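DUF3298 domain-containing protein (Pseudomonas aeruginosa, PDB 4E72) is of unknown function but belongs to the DUF3298 family and is probably exported as a lipoprotein. Local coordinates at residues A144-K147 and Q148-L151; D77-E80 and P81-S85; I216-P219 and N220-P223. All coordinates share one frame; numbering follows the deposited sequence.

Contact 1 (A144-K147 and Q148-L151)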
loop_
_atom_site.group_PDB
_atom_site.type_symbol
_atom_site.label_atom_id
_atom_site.label_comp_id
_atom_site.label_asym_id
_atom_site.label_seq_id
_atom_site.Cartn_x
_atom_site.Cartn_y
_atom_site.Cartn_z
ATOM N N ALA A 144 3.030 22.476 -1.876
ATOM C CA ALA A 144 3.074 22.690 -0.420
ATOM C C ALA A 144 3.048 21.347 0.359
ATOM O O ALA A 144 3.722 21.227 1.380
ATOM C CB ALA A 144 1.915 23.572 0.019
ATOM N N PHE A 145 2.299 20.339 -0.136
ATOM C CA PHE A 145 2.256 19.009 0.494
ATOM C C PHE A 145 3.640 18.323 0.466
ATOM O O PHE A 145 4.095 17.807 1.495
ATOM C CB PHE A 145 1.216 18.109 -0.187
ATOM C CG PHE A 145 1.149 16.695 0.356
ATOM C CD1 PHE A 145 0.435 16.412 1.516
ATOM C CD2 PHE A 145 1.773 15.642 -0.317
ATOM C CE1 PHE A 145 0.338 15.109 1.992
ATOM C CE2 PHE A 145 1.691 14.345 0.169
ATOM C CZ PHE A 145 0.985 14.088 1.332
ATOM N N TRP A 146 4.320 18.347 -0.688
ATOM C CA TRP A 146 5.608 17.667 -0.775
ATOM C C TRP A 146 6.685 18.446 -0.019
ATOM O O TRP A 146 7.649 17.826 0.430
ATOM C CB TRP A 146 5.995 17.324 -2.220
ATOM C CG TRP A 146 5.054 16.315 -2.820
ATOM C CD1 TRP A 146 4.069 16.559 -3.730
ATOM C CD2 TRP A 146 4.926 14.926 -2.452
ATOM N NE1 TRP A 146 3.379 15.402 -4.004
ATOM C CE2 TRP A 146 3.862 14.391 -3.209
ATOM C CE3 TRP A 146 5.620 14.078 -1.571
ATOM C CZ2 TRP A 146 3.483 13.046 -3.119
ATOM C CZ3 TRP A 146 5.215 12.764 -1.448
ATOM C CH2 TRP A 146 4.162 12.254 -2.220
ATOM N N LYS A 147 6.470 19.758 0.228
ATOM C CA LYS A 147 7.376 20.558 1.061
ATOM C C LYS A 147 7.301 20.080 2.502
ATOM O O LYS A 147 8.343 19.987 3.142
ATOM C CB LYS A 147 7.072 22.065 0.979
ATOM C CG LYS A 147 7.454 22.688 -0.364
ATOM C CD LYS A 147 8.936 23.026 -0.504
ATOM C CE LYS A 147 9.215 23.815 -1.771
ATOM N NZ LYS A 147 8.654 25.201 -1.728
ATOM N N GLN A 148 6.087 19.712 2.993
ATOM C CA GLN A 148 5.873 19.156 4.340
ATOM C C GLN A 148 6.389 17.726 4.430
ATOM O O GLN A 148 6.847 17.302 5.490
ATOM C CB GLN A 148 4.391 19.213 4.759
ATOM C CG GLN A 148 3.806 20.636 4.818
ATOM C CD GLN A 148 4.660 21.596 5.608
ATOM O OE1 GLN A 148 4.904 21.400 6.798
ATOM N NE2 GLN A 148 5.179 22.626 4.945
ATOM N N ALA A 149 6.322 16.989 3.316
ATOM C CA ALA A 149 6.831 15.620 3.176
ATOM C C ALA A 149 8.351 15.631 3.334
ATOM O O ALA A 149 8.895 14.738 3.976
ATOM C CB ALA A 149 6.439 15.058 1.817
ATOM N N GLU A 150 9.026 16.678 2.769
ATOM C CA GLU A 150 10.477 16.920 2.866
ATOM C C GLU A 150 10.883 17.075 4.353
ATOM O O GLU A 150 11.915 16.557 4.769
ATOM C CB GLU A 150 10.863 18.191 2.079
ATOM C CG GLU A 150 11.010 18.014 0.580
ATOM C CD GLU A 150 10.936 19.258 -0.295
ATOM O OE1 GLU A 150 11.717 20.210 -0.062
ATOM O OE2 GLU A 150 10.140 19.247 -1.263
ATOM N N LEU A 151 10.063 17.787 5.136
ATOM C CA LEU A 151 10.293 18.004 6.567
ATOM C C LEU A 151 10.160 16.664 7.322
ATOM O O LEU A 151 11.010 16.352 8.165
ATOM C CB LEU A 151 9.314 19.082 7.109
ATOM C CG LEU A 151 9.315 19.376 8.625
ATOM C CD1 LEU A 151 10.683 19.877 9.125
ATOM C CD2 LEU A 151 8.195 20.337 8.980
#
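Trp146 and Ala149 make the tight apolar part of this stretch of helix: the methyl CB of Ala149 comes obliquely up to the benzo side of the indole, with Ala149 CB 3.6 Å from Trp146 CE3. The indole is brought there by a first torsion that stands CG beside the backbone N (chi1 -66°). One face of the same indole carries Phe145, whose CD2 sits over its centre, while CE2 of the indole lies in plane at the edge of the phenyl ring, so the two aromatic neighbours meet edge to face. Underneath runs the regular i to i+4 bonding of the helix. Ala149 N gives its hydrogen to Phe145 O at 3.0 Å, and Glu150 N does the same to Trp146 O at 2.9 Å; Gln148 N to Ala144 O is longer, at 3.2 Å, and Leu151 N to Lys147 O is weak.

The side of Lys147 and Glu150 is looser. The two run side by side and point the same way, yet their charged ends do not meet: Lys147 NZ stays 6.1 Å from Glu150 OE1, and the side chains come no closer than Lys147 CD, 4.0 Å from Glu150 OE1. Any attraction there is probably mild and shared with solvent, since Lys147 is exposed. Gln148, only partly exposed, lies between this side and the packed one; its CG rests 3.5 Å from Ala144 O, and its OE1 takes a weak hydrogen bond from Arg212.

Within helix 142-159, Glu142 anchors the indole nitrogen of Trp146. Phe145, Trp146 and Ala149 press on Leu189 of strand 187-190, Phe145, Gln148 and Ala149 on Ile208 of strand 205-208, and Leu133 of helix 133-136 packs against both aromatic side chains.

Contact 2 (D77-E80 and P81-S85)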
loop_
_atom_site.group_PDB
_atom_site.type_symbol
_atom_site.label_atom_id
_atom_site.label_comp_id
_atom_site.label_asym_id
_atom_site.label_seq_id
_atom_site.Cartn_x
_atom_site.Cartn_y
_atom_site.Cartn_z
ATOM N N ASP A 77 0.248 -21.988 -14.006
ATOM C CA ASP A 77 0.374 -22.639 -15.317
ATOM C C ASP A 77 1.708 -22.306 -16.007
ATOM O O ASP A 77 2.177 -23.096 -16.807
ATOM C CB ASP A 77 -0.816 -22.255 -16.240
ATOM C CG ASP A 77 -0.992 -23.159 -17.456
ATOM O OD1 ASP A 77 -1.268 -24.377 -17.266
ATOM O OD2 ASP A 77 -0.868 -22.653 -18.598
ATOM N N SER A 78 2.309 -21.165 -15.719
ATOM C CA SER A 78 3.539 -20.756 -16.404
ATOM C C SER A 78 4.766 -20.634 -15.484
ATOM O O SER A 78 5.870 -20.425 -15.997
ATOM C CB SER A 78 3.315 -19.422 -17.120
ATOM O OG SER A 78 2.769 -18.415 -16.283
ATOM N N ALA A 79 4.593 -20.776 -14.154
ATOM C CA ALA A 79 5.695 -20.622 -13.195
ATOM C C ALA A 79 6.765 -21.673 -13.374
ATOM O O ALA A 79 6.449 -22.816 -13.694
ATOM C CB ALA A 79 5.178 -20.661 -11.767
ATOM N N GLU A 80 8.042 -21.277 -13.193
ATOM C CA GLU A 80 9.186 -22.192 -13.248
ATOM C C GLU A 80 9.432 -22.740 -11.833
ATOM O O GLU A 80 8.781 -22.242 -10.924
ATOM C CB GLU A 80 10.413 -21.458 -13.788
ATOM C CG GLU A 80 10.420 -21.286 -15.302
ATOM C CD GLU A 80 11.564 -20.462 -15.870
ATOM O OE1 GLU A 80 12.518 -20.138 -15.125
ATOM O OE2 GLU A 80 11.500 -20.130 -17.073
ATOM N N PRO A 81 10.281 -23.773 -11.591
ATOM C CA PRO A 81 10.444 -24.282 -10.207
ATOM C C PRO A 81 10.967 -23.236 -9.206
ATOM O O PRO A 81 11.835 -22.428 -9.538
ATOM C CB PRO A 81 11.449 -25.433 -10.371
ATOM C CG PRO A 81 11.260 -25.894 -11.819
ATOM C CD PRO A 81 11.037 -24.611 -12.560
ATOM N N GLY A 82 10.372 -23.244 -8.009
ATOM C CA GLY A 82 10.713 -22.385 -6.884
ATOM C C GLY A 82 10.014 -21.042 -6.843
ATOM O O GLY A 82 10.201 -20.283 -5.887
ATOM N N TRP A 83 9.243 -20.713 -7.896
ATOM C CA TRP A 83 8.545 -19.423 -7.986
ATOM C C TRP A 83 7.386 -19.356 -7.013
ATOM O O TRP A 83 6.750 -20.363 -6.711
ATOM C CB TRP A 83 8.044 -19.168 -9.412
ATOM C CG TRP A 83 9.107 -18.852 -10.428
ATOM C CD1 TRP A 83 10.435 -19.169 -10.372
ATOM C CD2 TRP A 83 8.895 -18.235 -11.701
ATOM N NE1 TRP A 83 11.071 -18.743 -11.517
ATOM C CE2 TRP A 83 10.147 -18.179 -12.357
ATOM C CE3 TRP A 83 7.767 -17.665 -12.337
ATOM C CZ2 TRP A 83 10.304 -17.597 -13.619
ATOM C CZ3 TRP A 83 7.927 -17.077 -13.586
ATOM C CH2 TRP A 83 9.178 -17.065 -14.222
ATOM N N SER A 84 7.096 -18.159 -6.551
ATOM C CA SER A 84 5.984 -17.896 -5.639
ATOM C C SER A 84 5.480 -16.486 -5.816
ATOM O O SER A 84 6.229 -15.578 -6.214
ATOM C CB SER A 84 6.378 -18.133 -4.181
ATOM O OG SER A 84 7.466 -17.305 -3.805
ATOM N N SER A 85 4.198 -16.316 -5.501
ATOM C CA SER A 85 3.516 -15.043 -5.579
ATOM C C SER A 85 2.574 -14.923 -4.374
ATOM O O SER A 85 1.790 -15.844 -4.102
ATOM C CB SER A 85 2.776 -14.919 -6.916
ATOM O OG SER A 85 1.945 -13.773 -6.949
HETATM O O HOH W 1 13.524 -19.959 -12.670
#
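Glu80 and Trp83 are the end residues of a type II beta turn, closed by a weak hydrogen bond from Trp83 N to Glu80 O at 3.4 Å, with Pro81 and Gly82 at the two corners and Gly82 taking the positive phi (88°) that the turn requires. The indole of Trp83 then folds back over the chain that leads into the turn. Its first torsion sets CG anti to the carbonyl carbon (chi1 -72°), and this lays one face of the ring against the backbone of Glu80: Glu80 N stands over the ring centre, 3.5 Å above the plane, and Glu80 O also lies over a face, 3.4 Å from Trp83 CG. Glu80 CB makes a CH-pi contact with the five-membered ring, 3.8 Å from its centroid.

Beyond CG the glutamate chain is extended and runs alongside the indole, pointing the same way, its carboxylate plane turned 41° from the ring. Glu80 OE1 does not reach the indole nitrogen directly. A water links them, donating to Glu80 OE1 at 2.7 Å and accepting from Trp83 NE1 at 3.0 Å, so both polar ends are tied together at the surface. At the benzo side Trp83 CE3 comes within 3.7 Å of Ala79 CA. The Trp83 side chain also touches Phe75 of helix 68-78.

Ala79 is the first residue to leave helical geometry, and Trp83 and Ser85 already pair their backbones with Leu30 of the neighbouring strand. This is a helix-to-strand connection through a Pro-Gly type II turn, carrying the chain from helix 68-78 into strand 84-95 of the mixed sheet.

Contact 3 (I216-P219 and N220-P223); sequences IVKP and NLFP
Pro219 O takes the shorter of the two backbone bonds across this turn, from Phe222 N at 3.1 Å; the companion bond runs from Leu221 N to Lys218 O at 3.2 Å. Both are fairly straight at hydrogen, but each donor sits above the plane of its carbonyl, as the tight i to i+3 winding imposes. These successive bonds wind Pro219 to Leu221 into a short 3-10 segment.

Phe222 then swings back beside the extended residues Val217 and Lys218 that lead into the turn. Rotated about CA-CB to a chi1 of -88°, the phenyl presents its edge to two backbone oxygens lying near the ring plane: Phe222 CE1 is 3.5 Å from Val217 O, and Phe222 CD1 is 3.5 Å from Lys218 O. The positively polarised ring edge probably suits these oxygens. The side chains of Val217 and Phe222 cross at a slant, Val217 CB standing 3.9 Å from Phe222 CE1. Val217 is buried, and its CG1 also comes within 4.3 Å of Leu221 CB, so it touches both Phe222 and, more loosely, Leu221. Lys218 meets Asn220 and Leu221 through its CB, the amide oxygen Asn220 OD1 being 3.9 Å from Lys218 CB, while the extended chain carries NZ off to a hydrogen bond with Asp135 O.

The ring of Phe222 meets that of Tyr210 with planes at about 60°, and Ile216 and Lys218 pair their backbones with Val138 and Met136. The segment is a proline-initiated 3-10 turn, located in the C-terminal loop that follows strand 205-208.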
loop_
_atom_site.group_PDB
_atom_site.type_symbol
_atom_site.label_atom_id
_atom_site.label_comp_id
_atom_site.label_asym_id
_atom_site.label_seq_id
_atom_site.Cartn_x
_atom_site.Cartn_y
_atom_site.Cartn_z
ATOM N N ILE A 216 -3.608 22.721 3.375
ATOM C CA ILE A 216 -2.963 21.842 2.411
ATOM C C ILE A 216 -3.914 20.670 2.153
ATOM O O ILE A 216 -4.342 20.468 1.018
ATOM C CB ILE A 216 -1.529 21.372 2.806
ATOM C CG1 ILE A 216 -0.545 22.521 3.196
ATOM C CG2 ILE A 216 -0.932 20.504 1.720
ATOM C CD1 ILE A 216 -0.543 23.763 2.388
ATOM N N VAL A 217 -4.221 19.889 3.196
ATOM C CA VAL A 217 -5.172 18.779 3.122
ATOM C C VAL A 217 -6.577 19.388 3.409
ATOM O O VAL A 217 -6.680 20.293 4.225
ATOM C CB VAL A 217 -4.770 17.640 4.111
ATOM C CG1 VAL A 217 -5.887 16.614 4.265
ATOM C CG2 VAL A 217 -3.469 16.948 3.673
ATOM N N LYS A 218 -7.623 18.954 2.690
ATOM C CA LYS A 218 -9.006 19.399 2.882
ATOM C C LYS A 218 -9.414 19.241 4.365
ATOM O O LYS A 218 -9.141 18.195 4.944
ATOM C CB LYS A 218 -9.937 18.591 1.976
ATOM C CG LYS A 218 -9.931 19.076 0.532
ATOM C CD LYS A 218 -10.620 18.095 -0.367
ATOM C CE LYS A 218 -10.781 18.650 -1.760
ATOM N NZ LYS A 218 -10.851 17.565 -2.772
ATOM N N PRO A 219 -9.990 20.284 5.024
ATOM C CA PRO A 219 -10.306 20.169 6.467
ATOM C C PRO A 219 -11.243 19.008 6.859
ATOM O O PRO A 219 -11.103 18.466 7.955
ATOM C CB PRO A 219 -10.954 21.512 6.794
ATOM C CG PRO A 219 -10.480 22.441 5.737
ATOM C CD PRO A 219 -10.331 21.619 4.497
ATOM N N ASN A 220 -12.196 18.635 5.982
ATOM C CA ASN A 220 -13.183 17.558 6.195
ATOM C C ASN A 220 -12.560 16.145 6.243
ATOM O O ASN A 220 -13.261 15.181 6.573
ATOM C CB ASN A 220 -14.257 17.598 5.093
ATOM C CG ASN A 220 -13.737 17.841 3.675
ATOM O OD1 ASN A 220 -13.560 18.990 3.224
ATOM N ND2 ASN A 220 -13.541 16.766 2.920
ATOM N N LEU A 221 -11.264 16.026 5.906
ATOM C CA LEU A 221 -10.528 14.774 5.896
ATOM C C LEU A 221 -9.590 14.673 7.106
ATOM O O LEU A 221 -8.916 13.649 7.268
ATOM C CB LEU A 221 -9.738 14.623 4.582
ATOM C CG LEU A 221 -10.582 14.441 3.319
ATOM C CD1 LEU A 221 -9.708 14.526 2.076
ATOM C CD2 LEU A 221 -11.358 13.116 3.346
ATOM N N PHE A 222 -9.526 15.742 7.932
ATOM C CA PHE A 222 -8.751 15.734 9.168
ATOM C C PHE A 222 -9.433 14.770 10.153
ATOM O O PHE A 222 -10.664 14.626 10.115
ATOM C CB PHE A 222 -8.618 17.137 9.791
ATOM C CG PHE A 222 -7.439 17.957 9.298
ATOM C CD1 PHE A 222 -7.260 18.206 7.934
ATOM C CD2 PHE A 222 -6.559 18.547 10.196
ATOM C CE1 PHE A 222 -6.192 18.999 7.480
ATOM C CE2 PHE A 222 -5.522 19.374 9.746
ATOM C CZ PHE A 222 -5.313 19.553 8.388
ATOM N N PRO A 223 -8.661 14.077 11.015
ATOM C CA PRO A 223 -9.291 13.113 11.924
ATOM C C PRO A 223 -10.162 13.802 12.982
ATOM O O PRO A 223 -9.905 14.950 13.385
ATOM C CB PRO A 223 -8.101 12.375 12.531
ATOM C CG PRO A 223 -6.958 13.301 12.408
ATOM C CD PRO A 223 -7.191 14.102 11.171
#

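Overall arrangement
Along the chain the order is contact 2, contact 1, contact 3. Contact 2, where helix 68-78 leads into strand 84-95 of the six-stranded mixed sheet, lies on the opposite side of the chain's centre from the others: its centre is about 41 Å from that of contact 1 and about 44 Å from that of contact 3, with no touch to either. Contacts 1 and 3 are neighbours, with centres about 16 Å apart. They join where Ile216 packs on helix 142-159, Ile216 CD1 lying 3.4 Å from Ala144 CB. The chain's C-terminal loop is thereby fastened to the helix that packs on the three-stranded antiparallel sheet, far from the mixed sheet's helix-to-strand turn.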